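Local coordinates for protein putative aminomethyltransferase (Leptospirillum rubarum, PDB 3TTG) that is a putative aminomethyltransferase of the glycine cleavage T-protein family that probably binds folate, at residues Tyr77-Asn82 and Ser235-Ser240; Glu111-Leu116 and Ala126-Met131. All blocks are in the same frame, centred on the assembly; numbering follows the deposited sequence.

Contact 1. Residues Tyr77-Asn82 and Ser235-Ser240; sequences YSFFLN and SELNDS
Leu-237 reaches from a loop toward two aromatic side chains of the edge strand 75-81, and van der Waals contact alone, with no hydrogen bond, joins the two segments directly. Its CD1 methyl lies 3.5 Å from the Tyr-77 hydroxyl oxygen OH, the two side chains arriving from opposite directions. The same methyl stands near the plane of the Phe-79 ring, at its edge, with CD1 4.5 Å from CE1, a looser approach. Tyr-77 gets there because CG lies anti to the backbone N (chi1 -171°), which sends the phenol out from the strand toward the loop. The backbones stay well apart, Phe-79 CA and Leu-237 CA being 9.5 Å from each other.

Polar bonds hold each side separately. The Tyr-77 hydroxyl is hydrogen-bonded to Asp-90 on strand 87-96, so the methyl meets an oxygen that already has a polar partner. In the loop, the Asn-238 side-chain oxygen OD1 accepts from Ser-240 N at 3.0 Å, nearly straight (164° at the hydrogen) and in the carbonyl plane, forming an Asx turn. Ser-235 OG meets Glu-236 OE1 at 2.7 Å from above the carboxylate plane, and the same carboxylate forms a salt bridge with Arg-312. A loop of the folate-binding domain is thus packed against an edge strand of that domain's five-stranded antiparallel sheet, while Glu-236 ties it to strand 306-316 of the C-terminal barrel.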
ATOM      1  N   TYR A  77       8.992  -4.038  -2.025  1.00 25.78           N
ATOM      2  CA  TYR A  77       7.629  -4.153  -2.430  1.00 26.76           C
ATOM      3  C   TYR A  77       7.599  -5.004  -3.697  1.00 27.87           C
ATOM      4  O   TYR A  77       8.496  -4.889  -4.546  1.00 24.80           O
ATOM      5  CB  TYR A  77       7.091  -2.789  -2.741  1.00 27.71           C
ATOM      6  CG  TYR A  77       5.617  -2.756  -2.974  1.00 26.35           C
ATOM      7  CD1 TYR A  77       4.732  -3.028  -1.952  1.00 26.56           C
ATOM      8  CD2 TYR A  77       5.100  -2.313  -4.179  1.00 27.35           C
ATOM      9  CE1 TYR A  77       3.368  -2.898  -2.129  1.00 27.86           C
ATOM     10  CE2 TYR A  77       3.738  -2.187  -4.374  1.00 28.49           C
ATOM     11  CZ  TYR A  77       2.868  -2.505  -3.358  1.00 31.16           C
ATOM     12  OH  TYR A  77       1.522  -2.349  -3.574  1.00 33.23           O
ATOM     13  N   SER A  78       6.616  -5.823  -3.813  1.00 23.61           N
ATOM     14  CA  SER A  78       6.418  -6.621  -5.031  1.00 23.48           C
ATOM     15  C   SER A  78       4.974  -6.816  -5.341  1.00 30.37           C
ATOM     16  O   SER A  78       4.133  -6.867  -4.439  1.00 30.57           O
ATOM     17  CB  SER A  78       7.033  -8.011  -4.871  1.00 29.24           C
ATOM     18  OG  SER A  78       7.089  -8.712  -6.111  1.00 29.98           O
ATOM     19  N   PHE A  79       4.704  -7.057  -6.615  1.00 28.11           N
ATOM     20  CA  PHE A  79       3.461  -7.601  -7.086  1.00 26.36           C
ATOM     21  C   PHE A  79       3.623  -9.087  -7.379  1.00 30.16           C
ATOM     22  O   PHE A  79       4.726  -9.596  -7.587  1.00 27.55           O
ATOM     23  CB  PHE A  79       2.979  -6.890  -8.369  1.00 27.62           C
ATOM     24  CG  PHE A  79       2.561  -5.491  -8.131  1.00 28.09           C
ATOM     25  CD1 PHE A  79       1.384  -5.205  -7.454  1.00 30.21           C
ATOM     26  CD2 PHE A  79       3.373  -4.436  -8.513  1.00 28.91           C
ATOM     27  CE1 PHE A  79       1.034  -3.896  -7.176  1.00 29.67           C
ATOM     28  CE2 PHE A  79       3.027  -3.130  -8.204  1.00 28.62           C
ATOM     29  CZ  PHE A  79       1.842  -2.864  -7.595  1.00 26.08           C
ATOM     30  N   PHE A  80       2.489  -9.749  -7.436  1.00 28.24           N
ATOM     31  CA  PHE A  80       2.314 -11.116  -7.927  1.00 27.40           C
ATOM     32  C   PHE A  80       1.298 -10.989  -9.016  1.00 29.00           C
ATOM     33  O   PHE A  80       0.139 -10.595  -8.777  1.00 28.77           O
ATOM     34  CB  PHE A  80       1.911 -12.088  -6.821  1.00 28.59           C
ATOM     35  CG  PHE A  80       2.996 -12.253  -5.785  1.00 29.11           C
ATOM     36  CD1 PHE A  80       3.851 -13.340  -5.825  1.00 32.80           C
ATOM     37  CD2 PHE A  80       3.259 -11.243  -4.866  1.00 31.83           C
ATOM     38  CE1 PHE A  80       4.877 -13.461  -4.917  1.00 32.55           C
ATOM     39  CE2 PHE A  80       4.294 -11.362  -3.970  1.00 30.65           C
ATOM     40  CZ  PHE A  80       5.104 -12.449  -4.011  1.00 30.68           C
ATOM     41  N   LEU A  81       1.746 -11.198 -10.224  1.00 25.43           N
ATOM     42  CA  LEU A  81       0.871 -11.005 -11.385  1.00 26.01           C
ATOM     43  C   LEU A  81       0.387 -12.275 -11.978  1.00 31.76           C
ATOM     44  O   LEU A  81       0.961 -13.313 -11.735  1.00 31.11           O
ATOM     45  CB  LEU A  81       1.636 -10.232 -12.465  1.00 26.22           C
ATOM     46  CG  LEU A  81       2.392  -8.959 -11.990  1.00 29.33           C
ATOM     47  CD1 LEU A  81       3.217  -8.363 -13.097  1.00 28.87           C
ATOM     48  CD2 LEU A  81       1.469  -7.910 -11.469  1.00 31.02           C
ATOM     49  N   ASN A  82      -0.682 -12.182 -12.791  1.00 31.77           N
ATOM     50  CA  ASN A  82      -1.145 -13.286 -13.591  1.00 31.82           C
ATOM     51  C   ASN A  82      -0.326 -13.258 -14.895  1.00 34.18           C
ATOM     52  O   ASN A  82       0.381 -12.282 -15.125  1.00 31.29           O
ATOM     53  CB  ASN A  82      -2.667 -13.195 -13.791  1.00 32.70           C
ATOM     54  CG  ASN A  82      -3.172 -12.123 -14.709  1.00 39.63           C
ATOM     55  OD1 ASN A  82      -2.438 -11.488 -15.472  1.00 32.31           O
ATOM     56  ND2 ASN A  82      -4.452 -11.955 -14.688  1.00 36.63           N
ATOM     57  N   SER A 235      -8.895  -1.844  -3.767  1.00 29.58           N
ATOM     58  CA  SER A 235      -9.594  -0.761  -4.485  1.00 30.48           C
ATOM     59  C   SER A 235      -8.852  -0.315  -5.741  1.00 30.92           C
ATOM     60  O   SER A 235      -9.442  -0.226  -6.837  1.00 31.85           O
ATOM     61  CB  SER A 235      -9.838   0.445  -3.568  1.00 30.73           C
ATOM     62  OG  SER A 235      -8.682   0.756  -2.830  1.00 33.52           O
ATOM     63  N   GLU A 236      -7.608   0.032  -5.585  1.00 28.08           N
ATOM     64  CA  GLU A 236      -6.795   0.483  -6.732  1.00 28.39           C
ATOM     65  C   GLU A 236      -5.964  -0.660  -7.285  1.00 31.96           C
ATOM     66  O   GLU A 236      -5.623  -0.628  -8.451  1.00 33.14           O
ATOM     67  CB  GLU A 236      -5.838   1.625  -6.355  1.00 28.79           C
ATOM     68  CG  GLU A 236      -6.499   2.958  -5.988  1.00 32.22           C
ATOM     69  CD  GLU A 236      -7.333   2.907  -4.730  1.00 39.71           C
ATOM     70  OE1 GLU A 236      -6.800   2.399  -3.719  1.00 27.02           O
ATOM     71  OE2 GLU A 236      -8.540   3.248  -4.770  1.00 32.28           O
ATOM     72  N   LEU A 237      -5.584  -1.633  -6.443  1.00 27.73           N
ATOM     73  CA  LEU A 237      -4.696  -2.715  -6.876  1.00 27.22           C
ATOM     74  C   LEU A 237      -5.455  -4.010  -6.899  1.00 30.58           C
ATOM     75  O   LEU A 237      -5.835  -4.556  -5.870  1.00 32.40           O
ATOM     76  CB  LEU A 237      -3.484  -2.778  -5.922  1.00 25.75           C
ATOM     77  CG  LEU A 237      -2.805  -1.481  -5.612  1.00 26.99           C
ATOM     78  CD1 LEU A 237      -1.800  -1.688  -4.549  1.00 27.45           C
ATOM     79  CD2 LEU A 237      -2.261  -0.806  -6.861  1.00 29.60           C
ATOM     80  N   ASN A 238      -5.803  -4.430  -8.077  1.00 28.83           N
ATOM     81  CA  ASN A 238      -6.593  -5.665  -8.290  1.00 29.80           C
ATOM     82  C   ASN A 238      -6.399  -6.069  -9.743  1.00 32.75           C
ATOM     83  O   ASN A 238      -5.757  -5.319 -10.488  1.00 30.43           O
ATOM     84  CB  ASN A 238      -8.089  -5.438  -7.919  1.00 30.47           C
ATOM     85  CG  ASN A 238      -8.813  -4.453  -8.772  1.00 36.65           C
ATOM     86  OD1 ASN A 238      -8.930  -4.634  -9.976  1.00 36.21           O
ATOM     87  ND2 ASN A 238      -9.293  -3.366  -8.192  1.00 37.46           N
ATOM     88  N   ASP A 239      -7.007  -7.178 -10.159  1.00 30.94           N
ATOM     89  CA  ASP A 239      -6.763  -7.781 -11.468  1.00 32.48           C
ATOM     90  C   ASP A 239      -7.345  -7.051 -12.663  1.00 33.77           C
ATOM     91  O   ASP A 239      -7.107  -7.513 -13.742  1.00 30.85           O
ATOM     92  CB  ASP A 239      -7.150  -9.246 -11.526  1.00 34.51           C
ATOM     93  CG  ASP A 239      -8.618  -9.595 -11.450  1.00 42.42           C
ATOM     94  OD1 ASP A 239      -9.448  -8.673 -11.472  1.00 44.70           O
ATOM     95  OD2 ASP A 239      -8.932 -10.799 -11.381  1.00 50.55           O
ATOM     96  N   SER A 240      -7.989  -5.900 -12.485  1.00 30.37           N
ATOM     97  CA  SER A 240      -8.358  -5.031 -13.583  1.00 32.07           C
ATOM     98  C   SER A 240      -7.151  -4.183 -13.994  1.00 32.86           C
ATOM     99  O   SER A 240      -7.179  -3.590 -15.053  1.00 31.49           O
ATOM    100  CB  SER A 240      -9.504  -4.106 -13.175  1.00 36.27           C
ATOM    101  OG  SER A 240     -10.652  -4.878 -12.894  1.00 42.09           O
TER

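Contact 2. Residues Glu111-Leu116 and Ala126-Met131; sequences EFVNHL and AKITDM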
ATOM      1  N   GLU A 111      -5.913 -17.463  -0.080  1.00 37.87           N
ATOM      2  CA  GLU A 111      -5.778 -17.247  -1.522  1.00 37.66           C
ATOM      3  C   GLU A 111      -4.305 -16.975  -1.918  1.00 34.87           C
ATOM      4  O   GLU A 111      -3.863 -17.443  -2.964  1.00 32.77           O
ATOM      5  CB  GLU A 111      -6.672 -16.114  -2.004  1.00 38.81           C
ATOM      6  CG  GLU A 111      -8.146 -16.336  -1.696  1.00 44.14           C
ATOM      7  CD  GLU A 111      -8.719 -15.867  -0.361  1.00 62.49           C
ATOM      8  OE1 GLU A 111      -7.960 -15.663   0.618  1.00 46.53           O
ATOM      9  OE2 GLU A 111      -9.965 -15.798  -0.278  1.00 69.70           O
ATOM     10  N   PHE A 112      -3.568 -16.210  -1.116  1.00 30.35           N
ATOM     11  CA  PHE A 112      -2.154 -15.934  -1.367  1.00 28.88           C
ATOM     12  C   PHE A 112      -1.315 -17.200  -1.255  1.00 31.40           C
ATOM     13  O   PHE A 112      -0.491 -17.426  -2.103  1.00 31.60           O
ATOM     14  CB  PHE A 112      -1.591 -14.852  -0.445  1.00 29.29           C
ATOM     15  CG  PHE A 112      -0.158 -14.491  -0.790  1.00 30.63           C
ATOM     16  CD1 PHE A 112       0.132 -13.719  -1.899  1.00 31.34           C
ATOM     17  CD2 PHE A 112       0.899 -14.892   0.033  1.00 30.05           C
ATOM     18  CE1 PHE A 112       1.451 -13.370  -2.206  1.00 31.80           C
ATOM     19  CE2 PHE A 112       2.212 -14.553  -0.274  1.00 30.75           C
ATOM     20  CZ  PHE A 112       2.485 -13.757  -1.369  1.00 30.33           C
ATOM     21  N   VAL A 113      -1.512 -18.013  -0.227  1.00 31.69           N
ATOM     22  CA  VAL A 113      -0.775 -19.263  -0.050  1.00 31.82           C
ATOM     23  C   VAL A 113      -1.093 -20.220  -1.212  1.00 33.67           C
ATOM     24  O   VAL A 113      -0.166 -20.819  -1.770  1.00 30.82           O
ATOM     25  CB  VAL A 113      -1.053 -19.849   1.342  1.00 35.46           C
ATOM     26  CG1 VAL A 113      -0.597 -21.305   1.451  1.00 37.08           C
ATOM     27  CG2 VAL A 113      -0.329 -19.008   2.396  1.00 33.81           C
ATOM     28  N   ASN A 114      -2.369 -20.298  -1.627  1.00 31.22           N
ATOM     29  CA  ASN A 114      -2.767 -21.114  -2.778  1.00 31.93           C
ATOM     30  C   ASN A 114      -2.075 -20.658  -4.069  1.00 31.97           C
ATOM     31  O   ASN A 114      -1.743 -21.479  -4.924  1.00 29.57           O
ATOM     32  CB  ASN A 114      -4.311 -21.099  -2.970  1.00 32.88           C
ATOM     33  CG  ASN A 114      -5.072 -21.891  -1.906  1.00 58.42           C
ATOM     34  OD1 ASN A 114      -4.522 -22.760  -1.224  1.00 46.02           O
ATOM     35  ND2 ASN A 114      -6.361 -21.625  -1.752  1.00 52.57           N
ATOM     36  N   HIS A 115      -1.940 -19.382  -4.246  1.00 30.48           N
ATOM     37  CA  HIS A 115      -1.211 -18.819  -5.412  1.00 29.79           C
ATOM     38  C   HIS A 115       0.245 -19.227  -5.401  1.00 33.39           C
ATOM     39  O   HIS A 115       0.717 -19.783  -6.383  1.00 32.12           O
ATOM     40  CB  HIS A 115      -1.309 -17.318  -5.456  1.00 28.87           C
ATOM     41  CG  HIS A 115      -0.598 -16.696  -6.636  1.00 29.72           C
ATOM     42  ND1 HIS A 115      -1.135 -16.742  -7.902  1.00 31.74           N
ATOM     43  CD2 HIS A 115       0.602 -16.062  -6.697  1.00 30.99           C
ATOM     44  CE1 HIS A 115      -0.242 -16.163  -8.699  1.00 31.47           C
ATOM     45  NE2 HIS A 115       0.824 -15.748  -8.018  1.00 30.60           N
ATOM     46  N   LEU A 116       0.914 -19.131  -4.270  1.00 30.64           N
ATOM     47  CA  LEU A 116       2.302 -19.643  -4.209  1.00 29.82           C
ATOM     48  C   LEU A 116       2.380 -21.152  -4.496  1.00 33.36           C
ATOM     49  O   LEU A 116       3.282 -21.602  -5.209  1.00 33.81           O
ATOM     50  CB  LEU A 116       2.885 -19.389  -2.825  1.00 30.52           C
ATOM     51  CG  LEU A 116       3.039 -17.921  -2.358  1.00 34.04           C
ATOM     52  CD1 LEU A 116       3.761 -17.873  -1.015  1.00 34.13           C
ATOM     53  CD2 LEU A 116       3.805 -17.118  -3.289  1.00 38.06           C
ATOM     54  N   ALA A 126      11.196 -26.018  -1.364  1.00 40.28           N
ATOM     55  CA  ALA A 126      10.666 -24.844  -0.683  1.00 37.53           C
ATOM     56  C   ALA A 126       9.456 -25.290   0.118  1.00 38.31           C
ATOM     57  O   ALA A 126       8.778 -26.212  -0.291  1.00 37.30           O
ATOM     58  CB  ALA A 126      10.310 -23.729  -1.667  1.00 37.19           C
ATOM     59  N   LYS A 127       9.199 -24.655   1.236  1.00 33.88           N
ATOM     60  CA  LYS A 127       8.078 -24.958   2.109  1.00 35.91           C
ATOM     61  C   LYS A 127       7.457 -23.634   2.552  1.00 39.37           C
ATOM     62  O   LYS A 127       8.182 -22.702   2.838  1.00 38.08           O
ATOM     63  CB  LYS A 127       8.574 -25.806   3.336  1.00 40.73           C
ATOM     64  CG  LYS A 127       7.695 -25.798   4.612  1.00 62.98           C
ATOM     65  CD  LYS A 127       6.387 -26.606   4.475  1.00 80.16           C
ATOM     66  CE  LYS A 127       5.658 -26.886   5.794  1.00 74.17           C
ATOM     67  NZ  LYS A 127       4.777 -25.773   6.270  1.00 57.14           N
ATOM     68  N   ILE A 128       6.132 -23.563   2.605  1.00 36.55           N
ATOM     69  CA  ILE A 128       5.413 -22.354   2.987  1.00 36.22           C
ATOM     70  C   ILE A 128       4.779 -22.554   4.351  1.00 40.87           C
ATOM     71  O   ILE A 128       4.185 -23.597   4.587  1.00 39.71           O
ATOM     72  CB  ILE A 128       4.342 -21.996   1.910  1.00 38.61           C
ATOM     73  CG1 ILE A 128       5.009 -21.734   0.547  1.00 38.58           C
ATOM     74  CG2 ILE A 128       3.519 -20.767   2.356  1.00 39.69           C
ATOM     75  CD1 ILE A 128       4.136 -22.106  -0.571  1.00 44.68           C
ATOM     76  N   THR A 129       4.867 -21.553   5.225  1.00 37.73           N
ATOM     77  CA  THR A 129       4.267 -21.589   6.585  1.00 37.87           C
ATOM     78  C   THR A 129       3.526 -20.311   6.848  1.00 37.72           C
ATOM     79  O   THR A 129       4.063 -19.240   6.617  1.00 34.63           O
ATOM     80  CB  THR A 129       5.321 -21.792   7.675  1.00 47.39           C
ATOM     81  OG1 THR A 129       6.084 -22.966   7.344  1.00 51.26           O
ATOM     82  CG2 THR A 129       4.688 -21.954   9.082  1.00 51.82           C
ATOM     83  N   ASP A 130       2.288 -20.425   7.304  1.00 33.60           N
ATOM     84  CA  ASP A 130       1.474 -19.297   7.649  1.00 34.11           C
ATOM     85  C   ASP A 130       1.593 -19.055   9.186  1.00 37.99           C
ATOM     86  O   ASP A 130       1.114 -19.864   9.996  1.00 37.25           O
ATOM     87  CB  ASP A 130       0.040 -19.602   7.192  1.00 37.63           C
ATOM     88  CG  ASP A 130      -0.911 -18.466   7.433  1.00 46.76           C
ATOM     89  OD1 ASP A 130      -0.517 -17.492   8.138  1.00 41.37           O
ATOM     90  OD2 ASP A 130      -2.061 -18.564   6.980  1.00 49.66           O
HETATM   91  N   MSE A 131       2.263 -17.966   9.567  1.00 33.32           N
HETATM   92  CA  MSE A 131       2.511 -17.622  10.966  1.00 34.56           C
HETATM   93  C   MSE A 131       1.607 -16.482  11.447  1.00 33.62           C
HETATM   94  O   MSE A 131       1.852 -15.888  12.481  1.00 30.42           O
HETATM   95  CB  MSE A 131       3.951 -17.177  11.073  1.00 39.20           C
HETATM   96  CG  MSE A 131       4.935 -18.232  10.565  1.00 49.95           C
HETATM   97 SE   MSE A 131       5.261 -19.459  11.911  0.68 62.13          SE
HETATM   98  CE  MSE A 131       6.673 -18.391  12.689  1.00 57.75           C
TER
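Ile-128 meets Leu-116 and Val-113 with different branches, divided by its first torsion: at chi1 -61° CG1 lies anti to the carbonyl carbon, whereas CG2 lies anti to the backbone N. The longer branch carries CD1 to 3.7 Å from Leu-116 CB, so the methyl touches the root of the leucine side chain. The CG2 methyl faces Val-113 CG2 at 4.2 Å, methyl to methyl, close to where the backbones approach most nearly: Val-113 CA and Ile-128 CA are 7.6 Å apart. Ile-128 therefore touches two residues three apart in the helix sequence.

Leu-116 also packs within its own helix, CG sitting 4.0 Å above one face of the Phe-112 ring, offset toward its rim. Ile-48, on the neighbouring strand 48-51, adds to the apolar patch by touching both Val-113 and Ile-128. Lys-127 bonds within its own strand: NZ gives a 2.8 Å hydrogen bond to Ile-128 O from above the carbonyl plane, 44° out of it, and a weak one to Thr-129 OG1. Asp-130, its CB directed toward the helix, hydrogen-bonds Ser-132. Between 111-116 and 126-131 no hydrogen bond crosses and the touching atoms are aliphatic; the helix rests on the edge strand through a hydrophobic patch, with the Asp-130 to Arg-109 salt bridge adding a charged link at the start of the helix.

Contacts 1 and 2 have centres about 17 Å apart and reach the two outermost strands, 75-81 and 127-130, of one five-stranded antiparallel sheet in the folate-binding domain. Helix 109-118 bridges them: besides packing on strand 127-130, it meets Phe-80 of strand 75-81, whose CD2 lies 3.9 Å from Phe-112 CE1, the rings edge-to-face. Phe-80 also touches His-115 and Leu-116. Along the chain, contact 2 joins pieces only ten residues apart and is nested within the long excursion closed by contact 1. Helix 109-118 thus packs across the sheet from one edge strand to the other, while the distant loop 235-240 comes back to strand 75-81, toward the C-terminal barrel.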